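Local atomic coordinates of ALBA-Domain Protein (Trypanosoma brucei, PDB entry 7DL8), a protein that probably binds RNA through its Alba domain. Residues R11-V16 with E37-S43; I70-Q75 with V85-E89. Residue numbers count along the deposited sequence, not the author numbering.

Contact 1 (R11-V16 with E37-S43); sequences RNSVRV and EKEVYVS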
loop_
_atom_site.group_PDB
_atom_site.type_symbol
_atom_site.label_atom_id
_atom_site.label_comp_id
_atom_site.label_asym_id
_atom_site.label_seq_id
_atom_site.Cartn_x
_atom_site.Cartn_y
_atom_site.Cartn_z
ATOM N N ARG A 11 10.571 -22.865 -9.607
ATOM C CA ARG A 11 9.866 -22.376 -10.787
ATOM C C ARG A 11 8.412 -22.046 -10.470
ATOM O O ARG A 11 7.857 -21.079 -11.004
ATOM C CB ARG A 11 9.944 -23.403 -11.917
ATOM C CG ARG A 11 9.270 -22.946 -13.203
ATOM C CD ARG A 11 9.065 -24.095 -14.176
ATOM N NE ARG A 11 8.334 -23.671 -15.368
ATOM C CZ ARG A 11 7.178 -24.195 -15.764
ATOM N NH1 ARG A 11 6.614 -25.170 -15.066
ATOM N NH2 ARG A 11 6.586 -23.743 -16.862
ATOM N N ASN A 12 7.779 -22.835 -9.599
ATOM C CA ASN A 12 6.373 -22.650 -9.261
ATOM C C ASN A 12 6.169 -21.709 -8.080
ATOM O O ASN A 12 5.179 -21.841 -7.348
ATOM C CB ASN A 12 5.715 -24.002 -8.981
ATOM C CG ASN A 12 6.367 -24.740 -7.831
ATOM O OD1 ASN A 12 7.464 -24.389 -7.394
ATOM N ND2 ASN A 12 5.691 -25.765 -7.328
ATOM N N SER A 13 7.081 -20.762 -7.876
ATOM C CA SER A 13 6.965 -19.773 -6.812
ATOM C C SER A 13 7.013 -18.392 -7.445
ATOM O O SER A 13 8.022 -18.019 -8.054
ATOM C CB SER A 13 8.078 -19.941 -5.775
ATOM O OG SER A 13 8.290 -18.741 -5.053
ATOM N N VAL A 14 5.929 -17.638 -7.294
ATOM C CA VAL A 14 5.799 -16.297 -7.848
ATOM C C VAL A 14 5.905 -15.305 -6.699
ATOM O O VAL A 14 5.094 -15.335 -5.766
ATOM C CB VAL A 14 4.476 -16.124 -8.611
ATOM C CG1 VAL A 14 4.367 -14.716 -9.180
ATOM C CG2 VAL A 14 4.360 -17.164 -9.712
ATOM N N ARG A 15 6.901 -14.426 -6.768
ATOM C CA ARG A 15 7.131 -13.420 -5.739
ATOM C C ARG A 15 6.504 -12.112 -6.202
ATOM O O ARG A 15 6.963 -11.506 -7.177
ATOM C CB ARG A 15 8.626 -13.255 -5.469
ATOM C CG ARG A 15 8.998 -11.958 -4.756
ATOM C CD ARG A 15 8.482 -11.941 -3.328
ATOM N NE ARG A 15 9.471 -12.461 -2.389
ATOM C CZ ARG A 15 9.363 -13.630 -1.768
ATOM N NH1 ARG A 15 10.307 -14.030 -0.929
ATOM N NH2 ARG A 15 8.310 -14.400 -1.991
ATOM N N VAL A 16 5.450 -11.687 -5.513
ATOM C CA VAL A 16 4.768 -10.445 -5.855
ATOM C C VAL A 16 5.551 -9.287 -5.254
ATOM O O VAL A 16 5.869 -9.286 -4.059
ATOM C CB VAL A 16 3.314 -10.462 -5.358
ATOM C CG1 VAL A 16 2.636 -9.137 -5.670
ATOM C CG2 VAL A 16 2.556 -11.614 -5.996
ATOM N N GLU A 37 2.493 -27.400 -13.715
ATOM C CA GLU A 37 2.640 -27.216 -12.276
ATOM C C GLU A 37 1.329 -27.514 -11.560
ATOM O O GLU A 37 0.268 -27.009 -11.941
ATOM C CB GLU A 37 3.098 -25.793 -11.960
ATOM C CG GLU A 37 4.428 -25.402 -12.586
ATOM C CD GLU A 37 5.616 -26.080 -11.932
ATOM O OE1 GLU A 37 5.440 -26.708 -10.865
ATOM O OE2 GLU A 37 6.731 -25.980 -12.485
ATOM N N LYS A 38 1.407 -28.343 -10.517
ATOM C CA LYS A 38 0.222 -28.668 -9.731
ATOM C C LYS A 38 -0.166 -27.540 -8.786
ATOM O O LYS A 38 -1.357 -27.353 -8.510
ATOM C CB LYS A 38 0.452 -29.958 -8.942
ATOM N N GLU A 39 0.809 -26.788 -8.278
ATOM C CA GLU A 39 0.534 -25.709 -7.343
ATOM C C GLU A 39 1.535 -24.584 -7.561
ATOM O O GLU A 39 2.682 -24.820 -7.948
ATOM C CB GLU A 39 0.581 -26.194 -5.887
ATOM C CG GLU A 39 1.954 -26.649 -5.421
ATOM C CD GLU A 39 1.882 -27.584 -4.230
ATOM O OE1 GLU A 39 0.761 -27.855 -3.752
ATOM O OE2 GLU A 39 2.947 -28.046 -3.769
ATOM N N VAL A 40 1.078 -23.355 -7.330
ATOM C CA VAL A 40 1.912 -22.163 -7.423
ATOM C C VAL A 40 1.914 -21.478 -6.063
ATOM O O VAL A 40 0.855 -21.304 -5.447
ATOM C CB VAL A 40 1.417 -21.205 -8.522
ATOM C CG1 VAL A 40 2.170 -19.884 -8.458
ATOM C CG2 VAL A 40 1.571 -21.846 -9.893
ATOM N N TYR A 41 3.101 -21.092 -5.596
ATOM C CA TYR A 41 3.268 -20.413 -4.314
ATOM C C TYR A 41 3.344 -18.910 -4.563
ATOM O O TYR A 41 4.354 -18.410 -5.068
ATOM C CB TYR A 41 4.521 -20.911 -3.594
ATOM C CG TYR A 41 4.437 -22.335 -3.085
ATOM C CD1 TYR A 41 4.494 -23.411 -3.961
ATOM C CD2 TYR A 41 4.315 -22.603 -1.728
ATOM C CE1 TYR A 41 4.421 -24.713 -3.502
ATOM C CE2 TYR A 41 4.244 -23.903 -1.258
ATOM C CZ TYR A 41 4.296 -24.953 -2.150
ATOM O OH TYR A 41 4.225 -26.249 -1.691
ATOM N N VAL A 42 2.279 -18.194 -4.213
ATOM C CA VAL A 42 2.209 -16.745 -4.372
ATOM C C VAL A 42 2.567 -16.108 -3.036
ATOM O O VAL A 42 1.847 -16.280 -2.044
ATOM C CB VAL A 42 0.819 -16.296 -4.848
ATOM C CG1 VAL A 42 0.798 -14.794 -5.085
ATOM C CG2 VAL A 42 0.423 -17.046 -6.112
ATOM N N SER A 43 3.681 -15.378 -3.003
ATOM C CA SER A 43 4.211 -14.817 -1.769
ATOM C C SER A 43 4.606 -13.359 -1.972
ATOM O O SER A 43 4.790 -12.894 -3.100
ATOM C CB SER A 43 5.414 -15.626 -1.264
ATOM O OG SER A 43 6.416 -15.721 -2.261
#
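Strands 13-16 and 39-43 are the two parallel strands of a right-handed beta-alpha-beta crossover, the unit that opens the Alba fold; helix 22-34 makes the connection between them. Their axes approach to 4.7 Å and their directions differ by 20°, with Ser13 beside Tyr41, Val14 beside Val42 and Arg15 beside Ser43. The backbone ladder is that of a regular parallel pair, in which every second residue of each strand takes part: Asn12, Val14 and Val16 on one, Tyr41 and Ser43 on the other. Asn12 O accepts from Tyr41 N at 2.8 Å, Tyr41 O from Val14 N at 2.8 Å, Val14 O from Ser43 N at 3.1 Å, and Ser43 O from Val16 N at 2.8 Å. CA-H...O contacts back up this ladder, among them Val40 CA to Asn12 O at 3.3 Å.

Apolar packing fills the helix-covered face. Val14 CG2 lies 3.7 Å from Val40 CG1, and Val16 CG2 is 3.7 Å from Val42 CG1. Phe25 and Ile28 of helix 22-34 cover Val14, while Val56 of helix 49-61 reaches Val42, so these valines belong to the core between sheet and helices. Ser13, Arg15, Tyr41 and Ser43 point to the other face, where Tyr41 OH donates to Glu39 OE2 at 3.0 Å.

Polar side chains hold the ends where the strands begin. Asn12 ND2 makes a weak hydrogen bond to Glu39 O at 3.2 Å. Arg11 has a second acidic partner in Asp35, just beyond helix 22-34; across the contact it forms a salt bridge with Glu37, in the loop before strand 39-43, its NH1 donating to Glu37 OE2 at 2.7 Å.

Contact 2 (I70-Q75 with V85-E89); sequences ITTSRQ and VDKIE
The long beta hairpin of the Alba fold is built here from two extended, antiparallel strands, 70-75 and 85-89, whose axes come within 4.6 Å at 153°. The residue numbers of each facing pair sum to 160. Thr71-Glu89, Ser73-Lys87 and Gln75-Val85 are hydrogen-bonded pairs with CA atoms 5.1 to 5.4 Å apart; Thr72-Ile88 and Arg74-Asp86 are non-hydrogen-bonded and closer, at about 4.5 Å.

Val85 starts the ladder: its N donates to Gln75 O at 2.6 Å and its O accepts from Gln75 N at 2.7 Å. Its side chain shares a face with Gln75, Ser73, Lys87, Thr71 and Glu89. Asp86 points to the opposite face with chi1 m, and its OD1 takes Arg74 NE at 2.7 Å in a salt bridge; Arg74 is t at chi1 and chi2, with chi3 near -113°. Lys87 pairs with Ser73 through N to O and O to N bonds, both 2.9 Å, and its all-t side chain runs out so that CD lies 3.6 Å from Gln75 NE2. Ile88, t at both chi angles, turns inward against Ile49 and Val53 of helix 49-61, and its CG1 is 4.0 Å from Ile70 CG2. On that same face a second subunit packs: Thr72 OG1 is hydrogen-bonded to Glu57 of the second subunit, and Ile70 meets Ile70 of that subunit, so the hairpin forms part of a subunit interface. Glu89 finishes the segment, its N 2.9 Å from Thr71 O and its O accepting from Thr71 N at 3.0 Å.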
loop_
_atom_site.group_PDB
_atom_site.type_symbol
_atom_site.label_atom_id
_atom_site.label_comp_id
_atom_site.label_asym_id
_atom_site.label_seq_id
_atom_site.Cartn_x
_atom_site.Cartn_y
_atom_site.Cartn_z
ATOM N N ILE A 70 -2.667 -20.835 3.233
ATOM C CA ILE A 70 -2.112 -19.503 3.452
ATOM C C ILE A 70 -1.342 -19.539 4.764
ATOM O O ILE A 70 -1.902 -19.905 5.805
ATOM C CB ILE A 70 -3.196 -18.413 3.495
ATOM C CG1 ILE A 70 -4.056 -18.451 2.231
ATOM C CG2 ILE A 70 -2.560 -17.042 3.657
ATOM C CD1 ILE A 70 -5.157 -17.410 2.214
ATOM N N THR A 71 -0.065 -19.165 4.718
ATOM C CA THR A 71 0.772 -19.096 5.907
ATOM C C THR A 71 1.474 -17.748 5.971
ATOM O O THR A 71 1.772 -17.134 4.943
ATOM C CB THR A 71 1.827 -20.219 5.941
ATOM O OG1 THR A 71 2.802 -19.997 4.914
ATOM C CG2 THR A 71 1.179 -21.580 5.741
ATOM N N THR A 72 1.727 -17.293 7.195
ATOM C CA THR A 72 2.506 -16.091 7.448
ATOM C C THR A 72 3.765 -16.456 8.222
ATOM O O THR A 72 3.778 -17.414 9.001
ATOM C CB THR A 72 1.696 -15.045 8.229
ATOM O OG1 THR A 72 1.318 -15.583 9.503
ATOM C CG2 THR A 72 0.444 -14.657 7.455
ATOM N N SER A 73 4.825 -15.682 8.003
ATOM C CA SER A 73 6.105 -15.933 8.651
ATOM C C SER A 73 6.848 -14.613 8.802
ATOM O O SER A 73 6.415 -13.570 8.303
ATOM C CB SER A 73 6.941 -16.947 7.862
ATOM O OG SER A 73 7.565 -16.337 6.746
ATOM N N ARG A 74 7.982 -14.668 9.501
ATOM C CA ARG A 74 8.802 -13.490 9.758
ATOM C C ARG A 74 10.263 -13.820 9.493
ATOM O O ARG A 74 10.801 -14.774 10.063
ATOM C CB ARG A 74 8.620 -13.004 11.198
ATOM C CG ARG A 74 9.210 -11.634 11.475
ATOM C CD ARG A 74 8.708 -11.082 12.797
ATOM N NE ARG A 74 7.847 -9.920 12.604
ATOM C CZ ARG A 74 7.467 -9.101 13.578
ATOM N NH1 ARG A 74 7.869 -9.317 14.823
ATOM N NH2 ARG A 74 6.682 -8.068 13.309
ATOM N N GLN A 75 10.895 -13.034 8.625
ATOM C CA GLN A 75 12.309 -13.147 8.297
ATOM C C GLN A 75 13.012 -11.823 8.574
ATOM O O GLN A 75 12.379 -10.799 8.841
ATOM C CB GLN A 75 12.510 -13.566 6.835
ATOM C CG GLN A 75 11.794 -12.683 5.828
ATOM C CD GLN A 75 11.964 -13.175 4.404
ATOM O OE1 GLN A 75 12.654 -12.550 3.597
ATOM N NE2 GLN A 75 11.338 -14.302 4.088
ATOM N N VAL A 85 11.048 -8.583 8.727
ATOM C CA VAL A 85 10.236 -8.514 7.517
ATOM C C VAL A 85 9.216 -9.642 7.572
ATOM O O VAL A 85 9.588 -10.816 7.691
ATOM C CB VAL A 85 11.094 -8.610 6.245
ATOM C CG1 VAL A 85 10.213 -8.554 5.007
ATOM C CG2 VAL A 85 12.130 -7.497 6.218
ATOM N N ASP A 86 7.938 -9.288 7.483
ATOM C CA ASP A 86 6.866 -10.272 7.493
ATOM C C ASP A 86 6.534 -10.714 6.073
ATOM O O ASP A 86 6.715 -9.968 5.108
ATOM C CB ASP A 86 5.623 -9.707 8.177
ATOM C CG ASP A 86 5.832 -9.482 9.660
ATOM O OD1 ASP A 86 6.416 -10.367 10.321
ATOM O OD2 ASP A 86 5.430 -8.414 10.162
ATOM N N LYS A 87 6.041 -11.945 5.958
ATOM C CA LYS A 87 5.840 -12.587 4.668
ATOM C C LYS A 87 4.549 -13.392 4.668
ATOM O O LYS A 87 4.226 -14.060 5.653
ATOM C CB LYS A 87 7.035 -13.490 4.337
ATOM C CG LYS A 87 6.800 -14.504 3.236
ATOM C CD LYS A 87 8.037 -15.365 3.045
ATOM C CE LYS A 87 7.828 -16.418 1.972
ATOM N NZ LYS A 87 8.926 -17.426 1.975
ATOM N N ILE A 88 3.817 -13.321 3.559
ATOM C CA ILE A 88 2.638 -14.148 3.332
ATOM C C ILE A 88 2.941 -15.097 2.181
ATOM O O ILE A 88 3.754 -14.792 1.301
ATOM C CB ILE A 88 1.380 -13.300 3.039
ATOM C CG1 ILE A 88 0.107 -14.121 3.258
ATOM C CG2 ILE A 88 1.416 -12.741 1.622
ATOM C CD1 ILE A 88 -1.168 -13.312 3.160
ATOM N N GLU A 89 2.308 -16.269 2.205
ATOM C CA GLU A 89 2.494 -17.274 1.162
ATOM C C GLU A 89 1.164 -17.976 0.918
ATOM O O GLU A 89 0.651 -18.661 1.809
ATOM C CB GLU A 89 3.578 -18.283 1.540
ATOM C CG GLU A 89 3.863 -19.307 0.453
ATOM C CD GLU A 89 4.933 -20.304 0.852
ATOM O OE1 GLU A 89 4.620 -21.235 1.624
ATOM O OE2 GLU A 89 6.084 -20.157 0.391
#

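How the contacts relate
Contacts 1 and 2 are successive parts of one mixed sheet, ordered 13-16, 39-45, 84-94, 65-76, with their centres about 14 Å apart. Strands 39-45 and 84-94 join them side by side: Ile88 is linked by backbone hydrogen bonds to Ala44, and Val42 to Ile90. Tyr41 CD2 lies 3.5 Å from Glu89 CD on the face away from the helices, and Ser43 CB is 3.2 Å from the main-chain Ile88 O. Both segments of contact 1 precede those of contact 2 in the sequence. The centre of contact 1 is about 9 Å from the centre of the chain, that of contact 2 about 19 Å, and the second subunit packs on contact 2, whereas no other chain of the assembly touches contact 1.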